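Local atomic coordinates of secreted protein (Streptomyces lividans TK24, PDB entry 5LXZ), a protein that binds copper and, as a galactose oxidase-like metalloradical protein of family AA5, probably acts as a copper-radical oxidase. Residues D225-D230 with Y236-P241; T252-G255 with I259-V262; E277-D280 with A285-Y288. The protein carries 1 engineered substitution. All coordinates share one frame; numbering follows the deposited sequence. Where two conformers were deposited one is given.

How the contacts relate
Contacts 2 and 3 build one Kelch propeller blade: its strands run in the order 250-253, 259-262, 277-280, 285-288, so contact 2 joins the first two and contact 3 the last two. Contact 1 is the outer hairpin of the preceding blade. Contact 2 is buried and mostly aliphatic, whereas contacts 1 and 3, further from the chain's centre, are partly buried and rely on aromatic rings. Contacts 2 and 3 meet through backbone bonds, I259 O with Y279 N and S261 N with E277 O. Between contacts 1 and 3 side-chain groups of the Kelch blade do the bonding, Y279 OH with the carboxylate of E228 and W286 NE1 with the backbone O of D240, joining adjacent blades.

Contact 1. Residues D225-D230 with Y236-P241; sequences DAFEFD and YIKVDP
F229 turns its CG anti to the backbone N (chi1 -175°), whereas Y236 keeps its CG beside its own N (chi1 -66°), and the two rings are thereby brought together as a T-shaped pair. The residues belong to an antiparallel hairpin, strands 226-230 and 235-238, that forms the outer half of a propeller blade; strand 91-102 flanks 226-230 within the sheet. The edge of F229 points at the face of Y236, with CD1 of F229 over the centre of the Y236 ring, 3.7 Å above its plane; the planes stand 73° apart. Y236 OH reaches on to T59 OG1 in the adjacent blade. On the same face of the sheet F227 slants past K238, its CD2 3.6 Å from K238 CA, and also meets Y236 CB.

The other face carries E228 and I237, a hydrogen-bonded pair with both links short: E228 N to I237 O at 2.8 Å and I237 N to E228 O at 2.8 Å. The E228 side chain crosses that of V239 at about a right angle, CG of E228 3.9 Å from CG1 of V239, before its carboxylate is taken up by Y279 OH and N90 ND2. At the hairpin's open end the strands begin to part. V239 N still bonds to A226 O at 3.1 Å, but the companion link is replaced by a water, which accepts from A226 N at 3.0 Å and donates to V239 O at 2.8 Å.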
ATOM      1  N   ASP A 225      13.161   1.779  12.115  1.00 10.46           N
ATOM      2  CA  ASP A 225      14.255   1.515  11.200  1.00 10.97           C
ATOM      3  C   ASP A 225      14.019   2.046   9.803  1.00 10.55           C
ATOM      4  O   ASP A 225      12.897   1.938   9.282  1.00 10.61           O
ATOM      5  CB  ASP A 225      14.511   0.015  11.057  1.00 12.75           C
ATOM      6  CG  ASP A 225      14.826  -0.682  12.373  1.00 15.24           C
ATOM      7  OD1 ASP A 225      14.360  -0.265  13.457  1.00 16.25           O
ATOM      8  OD2 ASP A 225      15.529  -1.723  12.304  1.00 18.89           O
ATOM      9  N   ALA A 226      15.063   2.542   9.172  1.00  8.86           N
ATOM     10  CA  ALA A 226      15.025   2.954   7.787  1.00  9.14           C
ATOM     11  C   ALA A 226      16.266   2.574   7.031  1.00  8.65           C
ATOM     12  O   ALA A 226      17.402   2.626   7.582  1.00  8.83           O
ATOM     13  CB  ALA A 226      14.798   4.434   7.685  1.00  8.97           C
ATOM     14  N   PHE A 227      16.095   2.246   5.754  1.00  7.94           N
ATOM     15  CA  PHE A 227      17.209   1.839   4.915  1.00  8.67           C
ATOM     16  C   PHE A 227      17.008   2.418   3.522  1.00  8.81           C
ATOM     17  O   PHE A 227      15.892   2.728   3.134  1.00  9.15           O
ATOM     18  CB  PHE A 227      17.224   0.307   4.756  1.00  8.78           C
ATOM     19  CG  PHE A 227      17.330  -0.442   6.041  1.00  9.49           C
ATOM     20  CD1 PHE A 227      16.211  -0.711   6.807  1.00 10.17           C
ATOM     21  CD2 PHE A 227      18.587  -0.770   6.545  1.00 10.48           C
ATOM     22  CE1 PHE A 227      16.318  -1.369   8.024  1.00 10.67           C
ATOM     23  CE2 PHE A 227      18.687  -1.398   7.785  1.00 10.80           C
ATOM     24  CZ  PHE A 227      17.571  -1.708   8.499  1.00 11.24           C
ATOM     25  N   GLU A 228      18.081   2.537   2.767  1.00  9.31           N
ATOM     26  CA  GLU A 228      17.982   2.686   1.339  1.00  9.80           C
ATOM     27  C   GLU A 228      18.399   1.371   0.710  1.00 10.00           C
ATOM     28  O   GLU A 228      19.482   0.885   0.991  1.00 10.63           O
ATOM     29  CB  GLU A 228      18.820   3.823   0.832  1.00 10.23           C
ATOM     30  CG  GLU A 228      18.328   5.202   1.251  1.00 10.56           C
ATOM     31  CD  GLU A 228      19.136   6.335   0.634  1.00 11.21           C
ATOM     32  OE1 GLU A 228      19.891   6.085  -0.352  1.00 12.18           O
ATOM     33  OE2 GLU A 228      19.025   7.492   1.091  1.00 11.62           O
ATOM     34  N   PHE A 229      17.567   0.764  -0.126  1.00  9.11           N
ATOM     35  CA  PHE A 229      18.000  -0.422  -0.840  1.00  9.63           C
ATOM     36  C   PHE A 229      18.698   0.064  -2.099  1.00  9.60           C
ATOM     37  O   PHE A 229      18.096   0.768  -2.919  1.00  9.54           O
ATOM     38  CB  PHE A 229      16.845  -1.345  -1.233  1.00  9.56           C
ATOM     39  CG  PHE A 229      17.329  -2.606  -1.858  1.00  9.87           C
ATOM     40  CD1 PHE A 229      17.810  -3.635  -1.025  1.00 10.62           C
ATOM     41  CD2 PHE A 229      17.450  -2.756  -3.248  1.00 10.42           C
ATOM     42  CE1 PHE A 229      18.307  -4.808  -1.565  1.00 10.44           C
ATOM     43  CE2 PHE A 229      17.982  -3.947  -3.767  1.00 10.92           C
ATOM     44  CZ  PHE A 229      18.388  -4.958  -2.927  1.00 11.50           C
ATOM     45  N   ASP A 230      19.962  -0.319  -2.257  1.00 10.16           N
ATOM     46  CA  ASP A 230      20.768   0.067  -3.399  1.00 11.47           C
ATOM     47  C   ASP A 230      20.677  -1.058  -4.439  1.00 11.44           C
ATOM     48  O   ASP A 230      21.159  -2.172  -4.187  1.00 11.20           O
ATOM     49  CB  ASP A 230      22.207   0.292  -2.901  1.00 12.36           C
ATOM     50  CG  ASP A 230      23.175   0.647  -4.001  1.00 14.28           C
ATOM     51  OD1 ASP A 230      22.965   0.286  -5.157  1.00 15.21           O
ATOM     52  OD2 ASP A 230      24.196   1.287  -3.650  1.00 18.96           O
ATOM     53  N   TYR A 236      20.664  -3.597   1.498  1.00 11.55           N
ATOM     54  CA  TYR A 236      20.039  -2.575   2.312  1.00 11.19           C
ATOM     55  C   TYR A 236      21.128  -1.762   3.005  1.00 12.55           C
ATOM     56  O   TYR A 236      22.031  -2.351   3.633  1.00 14.35           O
ATOM     57  CB  TYR A 236      19.156  -3.194   3.378  1.00 10.90           C
ATOM     58  CG  TYR A 236      17.952  -3.912   2.846  1.00 10.72           C
ATOM     59  CD1 TYR A 236      16.776  -3.224   2.556  1.00 11.34           C
ATOM     60  CD2 TYR A 236      17.942  -5.293   2.723  1.00 10.60           C
ATOM     61  CE1 TYR A 236      15.665  -3.899   2.116  1.00 11.97           C
ATOM     62  CE2 TYR A 236      16.815  -5.981   2.327  1.00 11.49           C
ATOM     63  CZ  TYR A 236      15.672  -5.262   2.023  1.00 11.42           C
ATOM     64  OH  TYR A 236      14.515  -5.909   1.585  1.00 12.44           O
ATOM     65  N   ILE A 237      21.056  -0.452   2.885  1.00 11.24           N
ATOM     66  CA  ILE A 237      22.024   0.449   3.534  1.00 11.33           C
ATOM     67  C   ILE A 237      21.303   1.206   4.651  1.00 11.08           C
ATOM     68  O   ILE A 237      20.322   1.926   4.394  1.00 10.58           O
ATOM     69  CB  ILE A 237      22.619   1.426   2.531  1.00 13.01           C
ATOM     70  CG1 ILE A 237      23.258   0.675   1.350  1.00 14.61           C
ATOM     71  CG2 ILE A 237      23.630   2.334   3.269  1.00 13.05           C
ATOM     72  CD1 ILE A 237      23.858   1.565   0.308  1.00 16.49           C
ATOM     73  N   LYS A 238      21.758   1.071   5.885  1.00 11.04           N
ATOM     74  CA  LYS A 238      21.119   1.715   6.997  1.00 11.57           C
ATOM     75  C   LYS A 238      21.265   3.235   6.877  1.00 10.87           C
ATOM     76  O   LYS A 238      22.351   3.739   6.548  1.00 11.81           O
ATOM     77  CB  LYS A 238      21.770   1.262   8.313  1.00 13.70           C
ATOM     78  CG  LYS A 238      21.087   1.797   9.556  1.00 16.47           C
ATOM     79  CD  LYS A 238      21.544   1.023  10.796  1.00 19.65           C
ATOM     80  CE  LYS A 238      20.640   1.243  11.990  0.50 20.42           C
ATOM     81  NZ  LYS A 238      20.704   2.634  12.507  0.50 22.06           N
ATOM     82  N   VAL A 239      20.164   3.951   7.073  1.00  9.78           N
ATOM     83  CA  VAL A 239      20.153   5.392   7.183  1.00  9.85           C
ATOM     84  C   VAL A 239      19.574   5.780   8.518  1.00  9.69           C
ATOM     85  O   VAL A 239      19.244   4.927   9.327  1.00 10.60           O
ATOM     86  CB  VAL A 239      19.406   6.043   5.970  1.00  9.55           C
ATOM     87  CG1 VAL A 239      20.141   5.705   4.672  1.00  9.67           C
ATOM     88  CG2 VAL A 239      17.905   5.716   5.930  1.00  9.89           C
ATOM     89  N   ASP A 240      19.376   7.075   8.763  1.00  9.43           N
ATOM     90  CA  ASP A 240      18.828   7.441  10.081  1.00 10.29           C
ATOM     91  C   ASP A 240      17.458   6.807  10.284  1.00  9.97           C
ATOM     92  O   ASP A 240      16.645   6.804   9.332  1.00  9.56           O
ATOM     93  CB  ASP A 240      18.648   8.945  10.236  1.00 11.79           C
ATOM     94  CG  ASP A 240      19.930   9.685  10.477  1.00 14.45           C
ATOM     95  OD1 ASP A 240      21.045   9.106  10.326  1.00 16.74           O
ATOM     96  OD2 ASP A 240      19.780  10.904  10.721  1.00 15.16           O
ATOM     97  N   PRO A 241      17.184   6.316  11.498  1.00  9.88           N
ATOM     98  CA  PRO A 241      15.825   5.878  11.785  1.00 10.12           C
ATOM     99  C   PRO A 241      14.857   7.065  11.837  1.00  9.68           C
ATOM    100  O   PRO A 241      15.249   8.198  12.094  1.00  9.32           O
ATOM    101  CB  PRO A 241      15.957   5.266  13.167  1.00 10.51           C
ATOM    102  CG  PRO A 241      17.068   6.038  13.836  1.00 11.17           C
ATOM    103  CD  PRO A 241      18.042   6.226  12.717  1.00 10.67           C
TER
HETATM  104  O   HOH W   1      17.633   3.050  10.632  1.00 15.22           O

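Contact 2. Residues T252-G255 with I259-V262; sequences TTLG and ILSV. With EDO (1,2-ethanediol), chain N.
Two backbone hydrogen bonds join T252 and L260 in an antiparallel hairpin, the first two strands of a four-stranded Kelch propeller blade. T252 N donates to L260 O at 2.9 Å, lying in the plane of that carbonyl, and L260 N returns to T252 O at 2.9 Å from a position tilted somewhat out of plane. T252 O also receives a longer CA-H...O contact from I259, whose CA lies 3.6 Å from that oxygen. The next pair, T253 with I259, is non-hydrogen-bonded and is joined through side chains.

Side chains pack on both faces of the sheet. I259 folds its chain back toward T253, with chi1 -48° and chi2 -59°, and CD1 thereby ends 3.4 Å from T253 OG1, a methyl packed against a hydroxyl oxygen. On the other face L254, already beyond the end of its strand, leans its isobutyl group obliquely over L260: L254 CG is 4.0 Å from L260 CB, and the CD2 methyls of the two leucines meet at 4.1 Å.

At the turn a solvent molecule is bound: G255 N donates to O1 of a 1,2-ethanediol, probably from the crystallisation liquor, at 2.8 Å; the diol also bonds to D256 N and to G307 O.

Within the blade, strand 277-280 continues the sheet beyond 259-262 through backbone bonds from I259 and S261. The neighbouring blades cover its two faces: T253 and I259 rest on T84 of strand 81-85, while on the opposite face L260 touches W330 of strand 328-330 and T252 OG1 bonds to L301 O.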
ATOM      1  N   THR A 252       5.856   8.943   0.598  1.00  7.09           N
ATOM      2  CA  THR A 252       5.484   9.531  -0.689  1.00  7.54           C
ATOM      3  C   THR A 252       6.351  10.748  -0.991  1.00  7.58           C
ATOM      4  O   THR A 252       6.684  11.516  -0.105  1.00  7.26           O
ATOM      5  CB  THR A 252       3.959   9.836  -0.708  1.00  8.30           C
ATOM      6  OG1 THR A 252       3.531  10.039  -2.056  1.00  9.34           O
ATOM      7  CG2 THR A 252       3.570  10.970   0.147  1.00  8.80           C
ATOM      8  N   THR A 253       6.741  10.890  -2.243  1.00  7.10           N
ATOM      9  CA  THR A 253       7.637  11.997  -2.638  1.00  7.67           C
ATOM     10  C   THR A 253       6.918  13.315  -2.754  1.00  7.68           C
ATOM     11  O   THR A 253       5.829  13.385  -3.347  1.00  8.12           O
ATOM     12  CB  THR A 253       8.213  11.659  -3.996  1.00  8.30           C
ATOM     13  OG1 THR A 253       8.902  10.396  -3.896  1.00  8.96           O
ATOM     14  CG2 THR A 253       9.149  12.749  -4.486  1.00  8.75           C
ATOM     15  N   LEU A 254       7.515  14.345  -2.186  1.00  7.42           N
ATOM     16  CA  LEU A 254       6.988  15.702  -2.267  1.00  7.68           C
ATOM     17  C   LEU A 254       7.598  16.463  -3.466  1.00  7.96           C
ATOM     18  O   LEU A 254       8.477  15.978  -4.163  1.00  8.51           O
ATOM     19  CB  LEU A 254       7.270  16.436  -0.955  1.00  8.57           C
ATOM     20  CG  LEU A 254       6.641  15.816   0.296  1.00  9.34           C
ATOM     21  CD1 LEU A 254       7.071  16.613   1.529  1.00 10.49           C
ATOM     22  CD2 LEU A 254       5.124  15.804   0.219  1.00 10.57           C
ATOM     23  N   GLY A 255       7.105  17.667  -3.699  1.00  8.77           N
ATOM     24  CA  GLY A 255       7.585  18.438  -4.843  1.00  9.26           C
ATOM     25  C   GLY A 255       9.050  18.820  -4.754  1.00 10.19           C
ATOM     26  O   GLY A 255       9.684  18.975  -5.807  1.00 12.07           O
ATOM     27  N   ILE A 259      10.966  12.991   1.060  1.00  7.60           N
ATOM     28  CA  ILE A 259       9.990  11.905   1.251  1.00  7.29           C
ATOM     29  C   ILE A 259       9.220  12.065   2.538  1.00  6.81           C
ATOM     30  O   ILE A 259       9.798  12.137   3.618  1.00  7.11           O
ATOM     31  CB  ILE A 259      10.659  10.537   1.250  1.00  7.32           C
ATOM     32  CG1 ILE A 259      11.625  10.365   0.073  1.00  8.29           C
ATOM     33  CG2 ILE A 259       9.608   9.429   1.329  1.00  7.68           C
ATOM     34  CD1 ILE A 259      11.003  10.527  -1.290  1.00  8.99           C
ATOM     35  N   LEU A 260       7.907  12.195   2.403  1.00  6.53           N
ATOM     36  CA  LEU A 260       7.016  12.324   3.523  1.00  6.95           C
ATOM     37  C   LEU A 260       6.627  10.936   4.040  1.00  6.84           C
ATOM     38  O   LEU A 260       6.155  10.105   3.265  1.00  6.83           O
ATOM     39  CB  LEU A 260       5.807  13.134   3.106  1.00  7.55           C
ATOM     40  CG  LEU A 260       4.746  13.399   4.179  1.00  8.18           C
ATOM     41  CD1 LEU A 260       5.211  14.371   5.220  1.00  9.35           C
ATOM     42  CD2 LEU A 260       3.518  13.937   3.494  1.00  8.78           C
ATOM     43  N   SER A 261       6.724  10.746   5.339  1.00  6.55           N
ATOM     44  CA  SER A 261       6.261   9.521   6.009  1.00  6.58           C
ATOM     45  C   SER A 261       5.057   9.857   6.882  1.00  6.92           C
ATOM     46  O   SER A 261       5.122  10.779   7.700  1.00  6.87           O
ATOM     47  CB  SER A 261       7.362   8.935   6.809  1.00  7.44           C
ATOM     48  OG  SER A 261       6.881   7.777   7.437  1.00  8.68           O
ATOM     49  N   VAL A 262       3.962   9.138   6.632  1.00  6.34           N
ATOM     50  CA  VAL A 262       2.670   9.387   7.234  1.00  6.86           C
ATOM     51  C   VAL A 262       2.115   8.136   7.858  1.00  6.77           C
ATOM     52  O   VAL A 262       2.090   7.056   7.243  1.00  7.00           O
ATOM     53  CB  VAL A 262       1.682   9.912   6.182  1.00  7.16           C
ATOM     54  CG1 VAL A 262       0.333  10.251   6.752  1.00  7.86           C
ATOM     55  CG2 VAL A 262       2.275  11.161   5.543  1.00  7.39           C
TER
HETATM   56  C1  EDO N 713       5.322  20.423  -1.744  1.00 18.04           C
HETATM   57  O1  EDO N 713       5.074  19.133  -2.342  1.00 15.04           O
HETATM   58  C2  EDO N 713       6.553  20.443  -0.846  1.00 20.89           C
HETATM   59  O2  EDO N 713       7.703  20.019  -1.553  1.00 19.48           O

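Contact 3. Residues E277-D280 with A285-Y288; sequences EVYD and AWTY
W286 spreads its indole beneath Y279, whose CB sits 3.5 Å from the centroid of the six-membered ring and almost straight above it, a CH-pi contact. With chi1 at -177° the Y279 ring swings away from its own N, which carries CD1 out along the indole to 3.5 Å from W286 CE2, toward the rim; the two ring systems meet obliquely, their planes 52° apart.

The pair belongs to the antiparallel hairpin 277-280/285-288, the outer two strands of a Kelch propeller blade. V278 and T287 are locked by a reciprocal pair of bonds, V278 N to T287 O at 2.8 Å and T287 N to V278 O at 2.9 Å. Toward the turn D280 N meets A285 O at 3.0 Å.

On the same face as the aromatic pair, E277 crosses W286 at about a right angle. Its CG touches W286 CE3 at 3.7 Å, and its OE1 comes to 3.5 Å from W286 CB. Next to E277, its cross-strand partner Y288 stacks its ring on H243.

Polar ends set among these rings are satisfied by the preceding chain: W286 NE1 by D240 O, and the E277 carboxylate by H243 N, E244 N and a salt bridge to R246. Two backbone N-H groups and a guanidinium on one carboxylate would favour its ionised form, and they pin E277 to the segment leading to the copper ligand Y248.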
ATOM      1  N   GLU A 277       6.738  13.011   9.217  1.00  8.10           N
ATOM      2  CA  GLU A 277       8.124  13.374   9.112  1.00  9.41           C
ATOM      3  C   GLU A 277       8.603  13.308   7.703  1.00  8.72           C
ATOM      4  O   GLU A 277       7.987  12.682   6.847  1.00  8.84           O
ATOM      5  CB  GLU A 277       9.033  12.574  10.033  1.00 10.31           C
ATOM      6  CG  GLU A 277       8.983  11.112   9.988  1.00 12.31           C
ATOM      7  CD  GLU A 277       9.607  10.558  11.318  1.00 12.97           C
ATOM      8  OE1 GLU A 277      10.807  10.887  11.633  1.00 13.14           O
ATOM      9  OE2 GLU A 277       8.917   9.845  12.102  1.00 10.59           O
ATOM     10  N   VAL A 278       9.689  14.006   7.433  1.00  8.28           N
ATOM     11  CA  VAL A 278      10.219  14.125   6.103  1.00  8.31           C
ATOM     12  C   VAL A 278      11.648  13.664   6.094  1.00  8.51           C
ATOM     13  O   VAL A 278      12.443  14.154   6.898  1.00  9.49           O
ATOM     14  CB  VAL A 278      10.087  15.561   5.580  1.00  9.09           C
ATOM     15  CG1 VAL A 278      10.749  15.701   4.249  1.00 10.28           C
ATOM     16  CG2 VAL A 278       8.622  15.988   5.520  1.00  9.71           C
ATOM     17  N   TYR A 279      11.985  12.804   5.144  1.00  7.78           N
ATOM     18  CA  TYR A 279      13.344  12.353   4.894  1.00  7.73           C
ATOM     19  C   TYR A 279      13.940  13.216   3.816  1.00  8.85           C
ATOM     20  O   TYR A 279      13.378  13.331   2.736  1.00  8.27           O
ATOM     21  CB  TYR A 279      13.322  10.920   4.383  1.00  7.53           C
ATOM     22  CG  TYR A 279      14.672  10.287   4.144  1.00  7.13           C
ATOM     23  CD1 TYR A 279      15.453   9.882   5.217  1.00  7.02           C
ATOM     24  CD2 TYR A 279      15.161  10.081   2.868  1.00  7.35           C
ATOM     25  CE1 TYR A 279      16.638   9.245   5.007  1.00  7.21           C
ATOM     26  CE2 TYR A 279      16.357   9.423   2.651  1.00  7.62           C
ATOM     27  CZ  TYR A 279      17.078   9.005   3.727  1.00  7.18           C
ATOM     28  OH  TYR A 279      18.249   8.341   3.470  1.00  8.74           O
ATOM     29  N   ASP A 280      15.101  13.812   4.098  1.00 10.24           N
ATOM     30  CA  ASP A 280      15.827  14.535   3.083  1.00 11.69           C
ATOM     31  C   ASP A 280      16.901  13.625   2.537  1.00 11.56           C
ATOM     32  O   ASP A 280      17.857  13.287   3.242  1.00 10.90           O
ATOM     33  CB  ASP A 280      16.466  15.757   3.752  1.00 12.52           C
ATOM     34  CG  ASP A 280      17.178  16.635   2.766  1.00 14.82           C
ATOM     35  OD1 ASP A 280      17.364  16.225   1.618  1.00 15.32           O
ATOM     36  OD2 ASP A 280      17.520  17.770   3.205  1.00 18.44           O
ATOM     37  N   ALA A 285      18.539  12.089   6.666  1.00  9.09           N
ATOM     38  CA  ALA A 285      17.959  12.358   7.960  1.00  8.57           C
ATOM     39  C   ALA A 285      16.511  12.743   7.893  1.00  8.07           C
ATOM     40  O   ALA A 285      16.033  13.165   6.830  1.00  9.16           O
ATOM     41  CB  ALA A 285      18.754  13.463   8.664  1.00  9.21           C
ATOM     42  N   TRP A 286      15.821  12.558   9.010  1.00  7.65           N
ATOM     43  CA  TRP A 286      14.383  12.825   9.151  1.00  8.01           C
ATOM     44  C   TRP A 286      14.092  14.051  10.033  1.00  9.26           C
ATOM     45  O   TRP A 286      14.769  14.267  11.032  1.00  9.96           O
ATOM     46  CB  TRP A 286      13.684  11.650   9.782  1.00  7.61           C
ATOM     47  CG  TRP A 286      13.779  10.372   9.035  1.00  7.33           C
ATOM     48  CD1 TRP A 286      14.777   9.408   9.147  1.00  7.32           C
ATOM     49  CD2 TRP A 286      12.834   9.859   8.097  1.00  7.20           C
ATOM     50  NE1 TRP A 286      14.490   8.346   8.311  1.00  7.82           N
ATOM     51  CE2 TRP A 286      13.317   8.602   7.657  1.00  7.11           C
ATOM     52  CE3 TRP A 286      11.626  10.343   7.566  1.00  6.76           C
ATOM     53  CZ2 TRP A 286      12.639   7.842   6.710  1.00  7.28           C
ATOM     54  CZ3 TRP A 286      10.939   9.568   6.675  1.00  6.94           C
ATOM     55  CH2 TRP A 286      11.433   8.336   6.270  1.00  7.39           C
ATOM     56  N   THR A 287      13.063  14.807   9.675  1.00  9.96           N
ATOM     57  CA  THR A 287      12.639  16.003  10.392  0.50 10.16           C
ATOM     58  C   THR A 287      11.121  15.944  10.530  1.00 10.50           C
ATOM     59  O   THR A 287      10.455  15.744   9.513  1.00 10.49           O
ATOM     60  CB  THR A 287      13.025  17.278   9.614  0.50 10.39           C
ATOM     61  OG1 THR A 287      14.400  17.215   9.206  0.50 10.99           O
ATOM     62  CG2 THR A 287      12.768  18.543  10.451  0.50 10.20           C
ATOM     63  N   TYR A 288      10.588  16.188  11.697  1.00  9.86           N
ATOM     64  CA  TYR A 288       9.149  16.312  11.851  1.00  9.91           C
ATOM     65  C   TYR A 288       8.587  17.470  11.057  1.00  9.70           C
ATOM     66  O   TYR A 288       9.225  18.523  10.937  1.00 10.27           O
ATOM     67  CB  TYR A 288       8.732  16.524  13.281  1.00  9.74           C
ATOM     68  CG  TYR A 288       8.739  15.352  14.177  1.00 10.72           C
ATOM     69  CD1 TYR A 288       7.766  14.382  14.090  1.00 11.73           C
ATOM     70  CD2 TYR A 288       9.685  15.218  15.164  1.00 11.45           C
ATOM     71  CE1 TYR A 288       7.758  13.296  14.924  1.00 11.43           C
ATOM     72  CE2 TYR A 288       9.644  14.159  16.070  1.00 11.97           C
ATOM     73  CZ  TYR A 288       8.672  13.205  15.959  1.00 11.84           C
ATOM     74  OH  TYR A 288       8.658  12.140  16.816  1.00 12.40           O
TER